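Long-range contacts in CG8862 (Drosophila melanogaster, PDB 3ISM), which probably cleaves DNA and RNA as a magnesium-dependent mitochondrial endonuclease of the DNA/RNA non-specific family: residues Y191-G196 against L238-I243; L203-Y208 against I243-L248. One frame throughout, in Å; residues are numbered along the deposited sequence.

Interaction 1: residues Y191-G196 against L238-I243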
# COMPACT_ATOMS: atom_id res chain seq x y z
N TYR B 191 11.19 -8.09 -6.33
CA TYR B 191 11.60 -8.12 -7.74
C TYR B 191 13.00 -7.57 -7.90
O TYR B 191 13.47 -6.83 -7.04
CB TYR B 191 10.65 -7.28 -8.63
CG TYR B 191 10.60 -5.82 -8.22
CD1 TYR B 191 11.61 -4.92 -8.57
CD2 TYR B 191 9.54 -5.35 -7.46
CE1 TYR B 191 11.57 -3.61 -8.15
CE2 TYR B 191 9.47 -4.04 -7.05
CZ TYR B 191 10.49 -3.18 -7.39
OH TYR B 191 10.41 -1.89 -6.97
N LYS B 192 13.63 -7.90 -9.02
CA LYS B 192 14.78 -7.17 -9.53
C LYS B 192 14.53 -6.93 -11.00
O LYS B 192 14.22 -7.86 -11.74
CB LYS B 192 16.09 -7.95 -9.34
CG LYS B 192 16.63 -7.93 -7.91
CD LYS B 192 18.01 -8.56 -7.86
CE LYS B 192 18.55 -8.66 -6.42
NZ LYS B 192 18.88 -7.32 -5.86
N VAL B 193 14.67 -5.68 -11.42
CA VAL B 193 14.55 -5.34 -12.82
C VAL B 193 15.89 -4.74 -13.23
O VAL B 193 16.36 -3.80 -12.61
CB VAL B 193 13.35 -4.38 -13.11
CG1 VAL B 193 13.28 -4.03 -14.61
CG2 VAL B 193 12.03 -5.04 -12.68
N ILE B 194 16.49 -5.31 -14.28
CA ILE B 194 17.92 -5.17 -14.57
C ILE B 194 18.16 -4.79 -16.05
O ILE B 194 17.55 -5.36 -16.94
CB ILE B 194 18.64 -6.53 -14.32
CG1 ILE B 194 18.33 -7.07 -12.91
CG2 ILE B 194 20.13 -6.43 -14.57
CD1 ILE B 194 18.19 -8.60 -12.87
N VAL B 195 19.05 -3.83 -16.30
CA VAL B 195 19.47 -3.53 -17.66
C VAL B 195 20.98 -3.58 -17.75
O VAL B 195 21.67 -2.89 -17.00
CB VAL B 195 18.93 -2.14 -18.14
CG1 VAL B 195 19.69 -1.63 -19.38
CG2 VAL B 195 17.44 -2.20 -18.42
N GLY B 196 21.50 -4.41 -18.66
CA GLY B 196 22.92 -4.46 -18.94
C GLY B 196 23.23 -3.76 -20.25
O GLY B 196 22.47 -3.87 -21.21
N LEU B 238 7.35 2.70 -12.70
CA LEU B 238 7.87 2.46 -14.05
C LEU B 238 9.39 2.41 -14.03
O LEU B 238 10.06 3.35 -13.58
CB LEU B 238 7.37 3.52 -15.05
CG LEU B 238 5.85 3.62 -15.28
CD1 LEU B 238 5.54 4.96 -15.94
CD2 LEU B 238 5.29 2.46 -16.12
N PHE B 239 9.94 1.30 -14.53
CA PHE B 239 11.40 1.08 -14.51
C PHE B 239 12.02 1.45 -15.84
O PHE B 239 11.43 1.21 -16.91
CB PHE B 239 11.73 -0.38 -14.12
CG PHE B 239 11.02 -0.85 -12.89
CD1 PHE B 239 11.39 -0.40 -11.63
CD2 PHE B 239 9.96 -1.74 -13.00
CE1 PHE B 239 10.72 -0.84 -10.48
CE2 PHE B 239 9.27 -2.17 -11.87
CZ PHE B 239 9.66 -1.73 -10.60
N PHE B 240 13.21 2.05 -15.76
CA PHE B 240 13.96 2.41 -16.95
C PHE B 240 13.09 3.18 -17.95
O PHE B 240 13.10 2.92 -19.16
CB PHE B 240 14.60 1.14 -17.56
CG PHE B 240 15.53 0.42 -16.60
CD1 PHE B 240 16.87 0.81 -16.48
CD2 PHE B 240 15.07 -0.61 -15.79
CE1 PHE B 240 17.71 0.17 -15.59
CE2 PHE B 240 15.91 -1.26 -14.90
CZ PHE B 240 17.24 -0.86 -14.80
N ASP B 241 12.34 4.15 -17.41
CA ASP B 241 11.43 4.99 -18.20
C ASP B 241 12.09 5.77 -19.34
O ASP B 241 11.41 6.13 -20.30
CB ASP B 241 10.57 5.92 -17.29
CG ASP B 241 11.40 7.01 -16.57
OD1 ASP B 241 12.30 7.61 -17.19
OD2 ASP B 241 11.13 7.28 -15.37
N GLN B 242 13.40 6.01 -19.25
CA GLN B 242 14.15 6.66 -20.34
C GLN B 242 14.43 5.73 -21.53
O GLN B 242 14.78 6.19 -22.60
CB GLN B 242 15.47 7.27 -19.83
CG GLN B 242 15.32 8.37 -18.77
CD GLN B 242 14.53 9.56 -19.27
OE1 GLN B 242 15.00 10.31 -20.13
NE2 GLN B 242 13.32 9.73 -18.75
N ILE B 243 14.27 4.42 -21.33
CA ILE B 243 14.41 3.45 -22.42
C ILE B 243 13.05 3.07 -23.01
O ILE B 243 12.17 2.59 -22.30
CB ILE B 243 15.09 2.15 -21.94
CG1 ILE B 243 16.38 2.47 -21.18
CG2 ILE B 243 15.36 1.19 -23.12
CD1 ILE B 243 17.07 1.27 -20.54
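On one face of the central mixed sheet of this DNA/RNA non-specific endonuclease, a loop that follows helix 228-235 lays two phenylalanines against strand 189-197. Phe239 comes first. Its ring tip reaches toward the tip of Tyr191, CZ to CZ at 3.6 Å, and the two planes meet obliquely at 55°. Val193 CG2 sits over one face of the Phe239 ring, offset toward the rim, while Val231 of helix 228-235 packs on both Val193 and Phe239. Phe240 then turns the chain with a left-handed backbone conformation and opens a type I beta turn, closed by Ile243 N to Phe240 O at 2.9 Å. Its ring slides past both valines in the opposite direction: CE2 lies 3.8 Å from Val193 CG1, and the ring edge faces Val193 O nearly in plane. Val195 makes the closest CH-pi contact: CG2 stands over the centre of the Phe240 ring, 3.5 Å from its centroid and 7° off the normal. At the exposed corner of the turn, Gln242 NE2 donates to Asp241 OD1 from above the carboxylate plane. Ile243 brings the loop back, its CD1 meeting Val195 CG1 tip to tip at 4.1 Å.

Interaction 2: residues L203-Y208 against I243-L248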
# COMPACT_ATOMS: atom_id res chain seq x y z
N LEU B 203 21.22 -2.78 -25.43
CA LEU B 203 20.69 -2.82 -24.08
C LEU B 203 19.92 -4.13 -23.89
O LEU B 203 19.15 -4.54 -24.76
CB LEU B 203 19.82 -1.60 -23.82
CG LEU B 203 20.49 -0.23 -24.02
CD1 LEU B 203 19.51 0.91 -23.79
CD2 LEU B 203 21.72 -0.05 -23.14
N HIS B 204 20.15 -4.79 -22.76
CA HIS B 204 19.51 -6.07 -22.46
C HIS B 204 18.85 -6.00 -21.11
O HIS B 204 19.49 -5.67 -20.12
CB HIS B 204 20.53 -7.21 -22.45
CG HIS B 204 21.35 -7.29 -23.69
ND1 HIS B 204 21.11 -8.21 -24.69
CD2 HIS B 204 22.40 -6.54 -24.11
CE1 HIS B 204 21.99 -8.04 -25.66
NE2 HIS B 204 22.79 -7.04 -25.33
N MET B 205 17.57 -6.34 -21.06
CA MET B 205 16.82 -6.31 -19.79
C MET B 205 16.50 -7.70 -19.24
O MET B 205 16.18 -8.62 -19.99
CB MET B 205 15.53 -5.51 -19.96
CG MET B 205 14.69 -5.44 -18.70
SD MET B 205 13.26 -4.40 -18.93
CE MET B 205 13.99 -2.76 -18.81
N GLU B 206 16.60 -7.84 -17.92
CA GLU B 206 16.12 -9.03 -17.22
C GLU B 206 15.21 -8.57 -16.08
O GLU B 206 15.43 -7.52 -15.49
CB GLU B 206 17.29 -9.85 -16.63
CG GLU B 206 18.26 -10.41 -17.65
CD GLU B 206 19.31 -11.34 -17.05
OE1 GLU B 206 19.30 -11.61 -15.83
OE2 GLU B 206 20.16 -11.81 -17.82
N SER B 207 14.18 -9.35 -15.78
CA SER B 207 13.35 -9.05 -14.61
C SER B 207 12.81 -10.31 -13.96
O SER B 207 12.37 -11.24 -14.65
CB SER B 207 12.21 -8.08 -14.95
OG SER B 207 11.45 -8.54 -16.04
N TYR B 208 12.86 -10.32 -12.63
CA TYR B 208 12.53 -11.48 -11.82
C TYR B 208 11.57 -11.06 -10.73
O TYR B 208 11.65 -9.95 -10.23
CB TYR B 208 13.80 -12.04 -11.15
CG TYR B 208 14.88 -12.46 -12.10
CD1 TYR B 208 15.06 -13.79 -12.45
CD2 TYR B 208 15.75 -11.51 -12.66
CE1 TYR B 208 16.05 -14.18 -13.32
CE2 TYR B 208 16.75 -11.88 -13.54
CZ TYR B 208 16.90 -13.22 -13.86
OH TYR B 208 17.87 -13.58 -14.74
N ILE B 243 14.27 4.42 -21.33
CA ILE B 243 14.41 3.45 -22.42
C ILE B 243 13.05 3.07 -23.01
O ILE B 243 12.17 2.59 -22.30
CB ILE B 243 15.09 2.15 -21.94
CG1 ILE B 243 16.38 2.47 -21.18
CG2 ILE B 243 15.36 1.19 -23.12
CD1 ILE B 243 17.07 1.27 -20.54
N ASN B 244 12.87 3.31 -24.31
CA ASN B 244 11.75 2.74 -25.07
C ASN B 244 12.00 1.22 -25.18
O ASN B 244 13.07 0.80 -25.63
CB ASN B 244 11.68 3.42 -26.45
CG ASN B 244 10.62 2.83 -27.38
OD1 ASN B 244 9.71 2.11 -26.96
ND2 ASN B 244 10.73 3.17 -28.65
N ARG B 245 11.02 0.42 -24.78
CA ARG B 245 11.18 -1.05 -24.76
C ARG B 245 11.37 -1.64 -26.16
O ARG B 245 11.86 -2.77 -26.30
CB ARG B 245 9.97 -1.72 -24.08
CG ARG B 245 9.76 -1.34 -22.62
CD ARG B 245 10.34 -2.36 -21.64
NE ARG B 245 10.61 -1.71 -20.36
CZ ARG B 245 9.81 -1.71 -19.31
NH1 ARG B 245 8.65 -2.36 -19.33
NH2 ARG B 245 10.18 -1.07 -18.21
N LYS B 246 11.00 -0.87 -27.18
CA LYS B 246 11.21 -1.26 -28.57
C LYS B 246 12.67 -1.12 -28.98
O LYS B 246 13.06 -1.57 -30.06
CB LYS B 246 10.31 -0.44 -29.50
CG LYS B 246 8.83 -0.74 -29.34
CD LYS B 246 8.03 -0.17 -30.51
CE LYS B 246 6.57 -0.62 -30.46
NZ LYS B 246 5.88 -0.12 -29.24
N GLN B 247 13.48 -0.48 -28.13
CA GLN B 247 14.91 -0.34 -28.42
C GLN B 247 15.81 -1.24 -27.57
O GLN B 247 17.03 -1.15 -27.64
CB GLN B 247 15.35 1.13 -28.31
CG GLN B 247 15.28 1.87 -29.64
CD GLN B 247 15.40 3.37 -29.48
OE1 GLN B 247 14.90 3.95 -28.51
NE2 GLN B 247 16.08 4.01 -30.43
N LEU B 248 15.20 -2.10 -26.76
CA LEU B 248 15.95 -3.14 -26.07
C LEU B 248 16.34 -4.18 -27.11
O LEU B 248 15.70 -4.30 -28.16
CB LEU B 248 15.12 -3.78 -24.96
CG LEU B 248 14.92 -2.93 -23.70
CD1 LEU B 248 13.92 -3.57 -22.74
CD2 LEU B 248 16.25 -2.65 -23.01
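Leu248 and Met205 form the close-packed half of this contact, where the loop 243-248 comes alongside strand 203-211. The two branches of Leu248 part company: CD2 rests 3.8 Å from Leu203 CB, whereas CD1 lies 3.8 Å from Met205 CB and also touches the sulfur. Met205 is extended through its first two torsions, with CG anti to the backbone N (chi1 180°), and then bends at chi3 (-78°), so that SD and CE both reach the arginine. SD lies over one face of the Arg245 guanidinium, and CE comes to 3.9 Å from Arg245 NE. The arginine chain is itself bent at chi2, which carries its charged end back over the thioether. That end is held by salt bridges from NH2 to Glu232 and from NH1 to Glu229, so the loop is tied to helix 228-235 while its flat group covers the methionine.

In the central mixed sheet, strand 203-211 runs parallel to the short strand 250-251, and the loop leads directly into that strand. Backbone hydrogen bonds pair Leu203 with Thr249 and Met205 with Thr250, taking up the pairing where Leu248 ends.

Packing is looser near the start of the loop. Leu203 CD1 crosses obliquely to Ile243 CD1 at 4.1 Å, and Tyr25 touches both side chains. Farther out, Asn244, Lys246 and Gln247 face solvent: Asn244 O accepts a 2.8 Å bond from Gln247 N in a tight backbone turn, and Asn244 OD1 takes a weak one from Lys246 N.

How the interactions relate
Interactions 1 and 2 lie with their centres about 7 Å apart, on the same side of the chain's centre. Their strands, 189-197 and 203-211, follow each other in the chain and are antiparallel neighbours in the central mixed sheet, joined by probable hydrogen bonds such as Ile194 N to Glu206 O at 2.7 Å. The segments alternate along the sequence: both strands come first, then 238-243 and 243-248, which share Ile243. One continuous loop between helix 228-235 and strand 250-251 therefore packs on two adjacent strands in turn. Arg245 NH2 makes a weak hydrogen bond back to Phe239 O, linking the loop's two halves before the chain joins the sheet as strand 250-251.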